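Ferredoxin (Rhodopseudomonas palustris, PDB 4LTU) binds a single [2Fe-2S] cluster and probably passes electrons between redox partners, as do other ferredoxins of the adrenodoxin/putidaredoxin family. Local coordinates at residues Ala38-Gly41 with Val45-Thr48; Pro62-Asn67 with Asn82-Cys87; Phe6-Pro9 with Ser13-Val16. One frame throughout, in Å; residues are numbered along the deposited sequence.

Interaction 1 (Ala38-Gly41 with Val45-Thr48); sequences AECG and VCAT. With FES (Fe2/s2 (inorganic) cluster), chain C.
A38 and T48 join the two arms of the loop through their backbones, with A38 N giving a nearly straight hydrogen bond of 2.9 Å to T48 O, while A38-G41 folds as a type I beta turn closed by G41 N on A38 O. The donor stands above the plane of the T48 carbonyl. One residue on, E39 N bonds to the hydroxyl oxygen T48 OG1 at 2.7 Å. The T48 chi1 of 72° puts OG1 between its own backbone N and carbonyl carbon, facing the turn. Here the hydroxyl acts as acceptor.

The cysteines meet at the cluster. C40 SG and C46 SG each bind the iron FE1 at 2.2 Å, and the two sulfurs lie 3.6 Å apart. Each also accepts weak N-H...S bonding. V45 N points to C40 SG at 3.6 Å, with an N-H...S angle of 152°. Both C40 N and T48 N point to C46 SG. V45 CG2 rests on C40 CB at 3.4 Å and lies alongside SG. A38 CB touches the bridging sulfide S2. E39 is more peripheral: its chain bends at CG, and OE1 comes near C46 CB.

C40, C46, C49 and C87 are the four cysteines of the site, and the first two share one iron. Weak N-H...S bonds around thiolate ligands would spread their negative charge. They would probably help to set the redox potential of the cluster, as in other [2Fe-2S] ferredoxins.

Interaction 2 (Pro62-Asn67 with Asn82-Cys87); sequences PPVDAN and NSRLSC. With FES (Fe2/s2 (inorganic) cluster), chain C.
V64 and R84 make the main side-chain contact. V64 CG2 packs on R84 CD at 3.4 Å and reaches on to R84 NE at 3.8 Å. V64 and R84 lie alongside each other and run opposite ways. The R84 guanidinium then meets the backbone of the proline-rich loop. P62 O lies at the guanidinium edge, near its plane, 3.0 Å from R84 NH1. V64 N lies over one face. The flat group is thus bordered by the loop both at an edge and on a face.

The shape of R84 explains this. The bends at chi2 (-62°) and chi3 (-50°) fold the guanidinium back beside the loop instead of letting it run straight out from the strand. R84 NE forms a salt bridge with E68 OE2 on helix 66-72, and the same oxygen accepts a hydrogen bond from L85 N. One carboxylate oxygen therefore ties the R84 side chain and the strand backbone to the helix.

The start of that helix is fixed in turn by D65. It sits at the N-cap, and its OD1 takes the hydrogen bond from E68 N. Further along the other segment, L85 CD1 approaches the cluster sulfide S1 at 4.2 Å. C87 SG binds the iron FE2 at 2.1 Å, and C49 is the second cysteine on that iron.

Strand 83-85 is an outermost strand of the mixed sheet. A strand that leads to the last cluster cysteine, here covered by a capped helix, belongs to the beta-grasp fold of [2Fe-2S] ferredoxins.

Interaction 3 (Phe6-Pro9 with Ser13-Val16); sequences FIHP and SEIV
F6 meets V16 and E14 across an antiparallel strand pair. F6 CB lies 4.0 Å from the carbonyl oxygen E14 O. With chi1 at -82°, CG stands anti to the carbonyl carbon and the ring rises from the sheet on the face shared with E14. F6 CD2 reaches V16 CG1 at 4.0 Å. F6 CE2 comes closer, 3.8 Å from V16 CG2. That methyl lies at the ring edge, in its plane. Beyond V16, the F6 side chain also packs on A28 of helix 24-29, I33 and L100.

The backbone fixes the register. F6 N gives E14 O a nearly straight bond of 2.9 Å, and E14 N returns one to F6 O at 3.0 Å. F6 O also receives a CA-H...O contact from S13. I7 and S13 form the next, non-hydrogen-bonded pair, on the other face of the sheet, where I7 CG1 touches S13 CB loosely. The placing of the H8 ring beside the E14 carboxylate is doubtful, because the two are modelled too close.

Strands 3-7 and 13-17 form the N-terminal beta hairpin of the beta-grasp fold, with F6 and V16 facing helix 24-29.

In the fold
Along the chain, interaction 3 closes first, interaction 1 follows, and interaction 2 comes last. Interactions 1 and 2 lie closest, with centres 13 Å apart. They touch where L85 CD2 packs on C46 O and A47 CA, and both reach the [2Fe-2S] cluster, one at each iron. Interaction 3 is about 20 Å from interaction 1 and 19 Å from interaction 2, centre to centre. It belongs to the same mixed sheet as interaction 2, but the two lie on opposite sides of the chain's centre. The sheet's outermost strands, 13-17 and 83-85, fall in interactions 3 and 2. Interactions 1 and 2 supply cluster ligands, whereas the F6 side chain lies about 11 Å from the cluster.

Interaction 1 (Ala38-Gly41 with Val45-Thr48)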
loop_
_atom_site.group_PDB
_atom_site.type_symbol
_atom_site.label_atom_id
_atom_site.label_comp_id
_atom_site.label_asym_id
_atom_site.label_seq_id
_atom_site.Cartn_x
_atom_site.Cartn_y
_atom_site.Cartn_z
ATOM N N ALA A 38 5.792 -0.066 8.412
ATOM C CA ALA A 38 6.569 -1.118 7.762
ATOM C C ALA A 38 7.696 -1.699 8.647
ATOM O O ALA A 38 8.874 -1.623 8.302
ATOM C CB ALA A 38 7.139 -0.581 6.449
ATOM N N GLU A 39 7.327 -2.308 9.769
ATOM C CA GLU A 39 8.313 -2.784 10.778
ATOM C C GLU A 39 9.399 -3.665 10.156
ATOM O O GLU A 39 10.599 -3.514 10.480
ATOM C CB GLU A 39 7.600 -3.513 11.935
ATOM C CG GLU A 39 8.511 -4.133 13.063
ATOM C CD GLU A 39 9.069 -5.537 12.708
ATOM O OE1 GLU A 39 8.277 -6.412 12.266
ATOM O OE2 GLU A 39 10.308 -5.757 12.856
ATOM N N CYS A 40 8.980 -4.553 9.248
ATOM C CA CYS A 40 9.854 -5.603 8.696
ATOM C C CYS A 40 10.637 -5.189 7.463
ATOM O O CYS A 40 11.500 -5.926 6.982
ATOM C CB CYS A 40 9.051 -6.870 8.426
ATOM S SG CYS A 40 8.149 -6.940 6.877
ATOM N N GLY A 41 10.334 -4.016 6.938
ATOM C CA GLY A 41 11.187 -3.409 5.925
ATOM C C GLY A 41 10.968 -3.912 4.524
ATOM O O GLY A 41 11.908 -3.912 3.725
ATOM N N VAL A 45 6.310 -10.024 6.364
ATOM C CA VAL A 45 6.216 -10.736 7.648
ATOM C C VAL A 45 5.597 -9.882 8.747
ATOM O O VAL A 45 5.655 -10.246 9.912
ATOM C CB VAL A 45 7.591 -11.314 8.178
ATOM C CG1 VAL A 45 7.963 -12.596 7.464
ATOM C CG2 VAL A 45 8.761 -10.281 8.125
ATOM N N CYS A 46 5.030 -8.735 8.383
ATOM C CA CYS A 46 4.314 -7.891 9.341
ATOM C C CYS A 46 2.998 -7.368 8.733
ATOM O O CYS A 46 2.682 -7.634 7.580
ATOM C CB CYS A 46 5.209 -6.747 9.839
ATOM S SG CYS A 46 5.419 -5.369 8.700
ATOM N N ALA A 47 2.210 -6.643 9.505
ATOM C CA ALA A 47 0.980 -6.111 8.928
ATOM C C ALA A 47 0.940 -4.587 8.947
ATOM O O ALA A 47 -0.145 -4.018 8.904
ATOM C CB ALA A 47 -0.240 -6.730 9.623
ATOM N N THR A 48 2.121 -3.942 8.954
ATOM C CA THR A 48 2.246 -2.519 9.282
ATOM C C THR A 48 2.580 -1.593 8.105
ATOM O O THR A 48 2.941 -0.419 8.314
ATOM C CB THR A 48 3.302 -2.252 10.442
ATOM O OG1 THR A 48 4.632 -2.463 9.957
ATOM C CG2 THR A 48 3.056 -3.144 11.707
HETATM FE FE1 FES C . 6.307 -5.822 6.687
HETATM FE FE2 FES C . 5.038 -4.861 4.209
HETATM S S1 FES C . 4.844 -6.721 5.369
HETATM S S2 FES C . 6.441 -3.923 5.568
#

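Interaction 2 (Pro62-Asn67 with Asn82-Cys87)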
loop_
_atom_site.group_PDB
_atom_site.type_symbol
_atom_site.label_atom_id
_atom_site.label_comp_id
_atom_site.label_asym_id
_atom_site.label_seq_id
_atom_site.Cartn_x
_atom_site.Cartn_y
_atom_site.Cartn_z
ATOM N N PRO A 62 -2.136 -7.821 -9.490
ATOM C CA PRO A 62 -2.067 -9.260 -9.236
ATOM C C PRO A 62 -2.777 -9.597 -7.906
ATOM O O PRO A 62 -2.837 -8.746 -7.011
ATOM C CB PRO A 62 -0.569 -9.523 -9.142
ATOM C CG PRO A 62 0.068 -8.431 -10.005
ATOM C CD PRO A 62 -0.803 -7.217 -9.690
ATOM N N PRO A 63 -3.321 -10.822 -7.770
ATOM C CA PRO A 63 -4.087 -11.161 -6.574
ATOM C C PRO A 63 -3.222 -11.258 -5.305
ATOM O O PRO A 63 -2.017 -11.457 -5.378
ATOM C CB PRO A 63 -4.707 -12.537 -6.921
ATOM C CG PRO A 63 -4.522 -12.696 -8.386
ATOM C CD PRO A 63 -3.270 -11.951 -8.714
ATOM N N VAL A 64 -3.850 -11.059 -4.162
ATOM C CA VAL A 64 -3.243 -11.351 -2.863
ATOM C C VAL A 64 -2.875 -12.838 -2.795
ATOM O O VAL A 64 -3.671 -13.684 -3.208
ATOM C CB VAL A 64 -4.265 -11.061 -1.748
ATOM C CG1 VAL A 64 -3.689 -11.357 -0.404
ATOM C CG2 VAL A 64 -4.748 -9.592 -1.812
ATOM N N ASP A 65 -1.687 -13.179 -2.293
ATOM C CA ASP A 65 -1.415 -14.600 -2.099
ATOM C C ASP A 65 -1.825 -15.099 -0.733
ATOM O O ASP A 65 -2.435 -14.370 0.064
ATOM C CB ASP A 65 0.014 -15.014 -2.467
ATOM C CG ASP A 65 1.078 -14.220 -1.760
ATOM O OD1 ASP A 65 0.873 -13.679 -0.633
ATOM O OD2 ASP A 65 2.169 -14.187 -2.331
ATOM N N ALA A 66 -1.521 -16.363 -0.479
ATOM C CA ALA A 66 -1.927 -17.007 0.754
ATOM C C ALA A 66 -1.256 -16.347 1.960
ATOM O O ALA A 66 -1.912 -16.087 2.984
ATOM C CB ALA A 66 -1.608 -18.466 0.695
ATOM N N ASN A 67 0.038 -16.070 1.821
ATOM C CA ASN A 67 0.821 -15.380 2.862
ATOM C C ASN A 67 0.309 -13.957 3.179
ATOM O O ASN A 67 -0.030 -13.647 4.327
ATOM C CB ASN A 67 2.310 -15.359 2.480
ATOM C CG ASN A 67 3.158 -14.591 3.478
ATOM O OD1 ASN A 67 3.056 -14.810 4.683
ATOM N ND2 ASN A 67 4.012 -13.701 2.983
ATOM N N ASN A 82 -10.660 -4.326 0.072
ATOM C CA ASN A 82 -9.606 -3.736 -0.749
ATOM C C ASN A 82 -8.249 -3.599 -0.049
ATOM O O ASN A 82 -7.308 -3.054 -0.613
ATOM C CB ASN A 82 -10.074 -2.378 -1.244
ATOM C CG ASN A 82 -11.102 -2.484 -2.361
ATOM O OD1 ASN A 82 -11.777 -3.519 -2.535
ATOM N ND2 ASN A 82 -11.239 -1.405 -3.120
ATOM N N SER A 83 -8.157 -4.094 1.176
ATOM C CA SER A 83 -6.891 -4.104 1.918
ATOM C C SER A 83 -5.739 -4.800 1.162
ATOM O O SER A 83 -5.928 -5.829 0.526
ATOM C CB SER A 83 -7.116 -4.738 3.299
ATOM O OG SER A 83 -7.773 -3.831 4.180
ATOM N N ARG A 84 -4.557 -4.197 1.196
ATOM C CA ARG A 84 -3.341 -4.791 0.634
ATOM C C ARG A 84 -2.144 -4.427 1.530
ATOM O O ARG A 84 -2.199 -3.466 2.297
ATOM C CB ARG A 84 -3.051 -4.285 -0.794
ATOM C CG ARG A 84 -3.915 -4.816 -1.964
ATOM C CD ARG A 84 -3.807 -6.308 -2.181
ATOM N NE ARG A 84 -2.403 -6.668 -2.230
ATOM C CZ ARG A 84 -1.730 -7.012 -3.323
ATOM N NH1 ARG A 84 -2.327 -7.110 -4.512
ATOM N NH2 ARG A 84 -0.440 -7.279 -3.208
ATOM N N LEU A 85 -1.076 -5.210 1.420
ATOM C CA LEU A 85 0.228 -4.875 1.987
ATOM C C LEU A 85 0.986 -4.167 0.896
ATOM O O LEU A 85 1.289 -4.760 -0.130
ATOM C CB LEU A 85 0.995 -6.134 2.400
ATOM C CG LEU A 85 0.450 -6.854 3.634
ATOM C CD1 LEU A 85 1.214 -8.118 3.841
ATOM C CD2 LEU A 85 0.587 -5.919 4.837
ATOM N N SER A 86 1.254 -2.890 1.135
ATOM C CA SER A 86 1.859 -2.002 0.170
ATOM C C SER A 86 3.265 -2.384 -0.269
ATOM O O SER A 86 3.691 -1.976 -1.343
ATOM C CB SER A 86 1.862 -0.568 0.697
ATOM O OG SER A 86 2.742 -0.457 1.792
ATOM N N CYS A 87 3.992 -3.150 0.535
ATOM C CA CYS A 87 5.315 -3.632 0.100
ATOM C C CYS A 87 5.160 -4.786 -0.920
ATOM O O CYS A 87 6.096 -5.104 -1.653
ATOM C CB CYS A 87 6.177 -4.052 1.301
ATOM S SG CYS A 87 5.554 -5.490 2.245
HETATM FE FE1 FES C . 6.307 -5.822 6.687
HETATM FE FE2 FES C . 5.038 -4.861 4.209
HETATM S S1 FES C . 4.844 -6.721 5.369
HETATM S S2 FES C . 6.441 -3.923 5.568
#

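Interaction 3 (Phe6-Pro9 with Ser13-Val16)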
loop_
_atom_site.group_PDB
_atom_site.type_symbol
_atom_site.label_atom_id
_atom_site.label_comp_id
_atom_site.label_asym_id
_atom_site.label_seq_id
_atom_site.Cartn_x
_atom_site.Cartn_y
_atom_site.Cartn_z
ATOM N N PHE A 6 -1.429 8.884 -2.941
ATOM C CA PHE A 6 -1.731 8.432 -1.580
ATOM C C PHE A 6 -2.732 9.370 -0.891
ATOM O O PHE A 6 -2.576 10.595 -0.963
ATOM C CB PHE A 6 -0.470 8.367 -0.712
ATOM C CG PHE A 6 0.361 7.112 -0.896
ATOM C CD1 PHE A 6 0.127 5.978 -0.110
ATOM C CD2 PHE A 6 1.407 7.084 -1.815
ATOM C CE1 PHE A 6 0.918 4.817 -0.260
ATOM C CE2 PHE A 6 2.197 5.933 -1.977
ATOM C CZ PHE A 6 1.956 4.801 -1.201
ATOM N N ILE A 7 -3.732 8.800 -0.209
ATOM C CA ILE A 7 -4.711 9.606 0.546
ATOM C C ILE A 7 -4.709 9.290 2.044
ATOM O O ILE A 7 -4.883 8.145 2.447
ATOM C CB ILE A 7 -6.133 9.466 -0.047
ATOM C CG1 ILE A 7 -6.167 10.104 -1.429
ATOM C CG2 ILE A 7 -7.208 10.067 0.895
ATOM C CD1 ILE A 7 -6.976 9.327 -2.406
ATOM N N HIS A 8 -4.487 10.323 2.848
ATOM C CA HIS A 8 -4.466 10.229 4.314
ATOM C C HIS A 8 -5.871 10.097 4.865
ATOM O O HIS A 8 -6.841 10.462 4.185
ATOM C CB HIS A 8 -3.735 11.434 4.922
ATOM C CG HIS A 8 -2.279 11.481 4.558
ATOM N ND1 HIS A 8 -1.834 11.965 3.347
ATOM C CD2 HIS A 8 -1.176 11.049 5.219
ATOM C CE1 HIS A 8 -0.521 11.840 3.281
ATOM N NE2 HIS A 8 -0.094 11.297 4.407
ATOM N N PRO A 9 -6.003 9.547 6.077
ATOM C CA PRO A 9 -7.301 9.460 6.747
ATOM C C PRO A 9 -8.123 10.747 6.598
ATOM O O PRO A 9 -9.361 10.683 6.410
ATOM C CB PRO A 9 -6.928 9.254 8.229
ATOM C CG PRO A 9 -5.441 9.157 8.285
ATOM C CD PRO A 9 -4.930 8.948 6.893
ATOM N N SER A 13 -4.173 14.619 -0.157
ATOM C CA SER A 13 -3.428 13.783 -1.069
ATOM C C SER A 13 -1.982 14.195 -1.238
ATOM O O SER A 13 -1.560 15.339 -0.914
ATOM C CB SER A 13 -4.125 13.633 -2.429
ATOM O OG SER A 13 -4.544 14.882 -2.961
ATOM N N GLU A 14 -1.227 13.207 -1.698
ATOM C CA GLU A 14 0.194 13.319 -1.969
ATOM C C GLU A 14 0.457 12.487 -3.218
ATOM O O GLU A 14 0.043 11.328 -3.295
ATOM C CB GLU A 14 1.011 12.734 -0.814
ATOM C CG GLU A 14 0.995 13.570 0.414
ATOM C CD GLU A 14 2.064 13.181 1.418
ATOM O OE1 GLU A 14 1.752 13.152 2.627
ATOM O OE2 GLU A 14 3.225 12.950 1.019
ATOM N N ILE A 15 1.137 13.079 -4.189
ATOM C CA ILE A 15 1.578 12.314 -5.334
ATOM C C ILE A 15 3.053 12.018 -5.231
ATOM O O ILE A 15 3.886 12.924 -5.095
ATOM C CB ILE A 15 1.196 12.963 -6.661
ATOM C CG1 ILE A 15 -0.338 12.935 -6.796
ATOM C CG2 ILE A 15 1.921 12.262 -7.825
ATOM C CD1 ILE A 15 -0.840 12.659 -8.189
ATOM N N VAL A 16 3.367 10.725 -5.257
ATOM C CA VAL A 16 4.756 10.281 -5.117
ATOM C C VAL A 16 5.217 9.636 -6.398
ATOM O O VAL A 16 4.503 8.834 -7.009
ATOM C CB VAL A 16 4.966 9.319 -3.892
ATOM C CG1 VAL A 16 4.184 9.805 -2.650
ATOM C CG2 VAL A 16 4.584 7.905 -4.218
#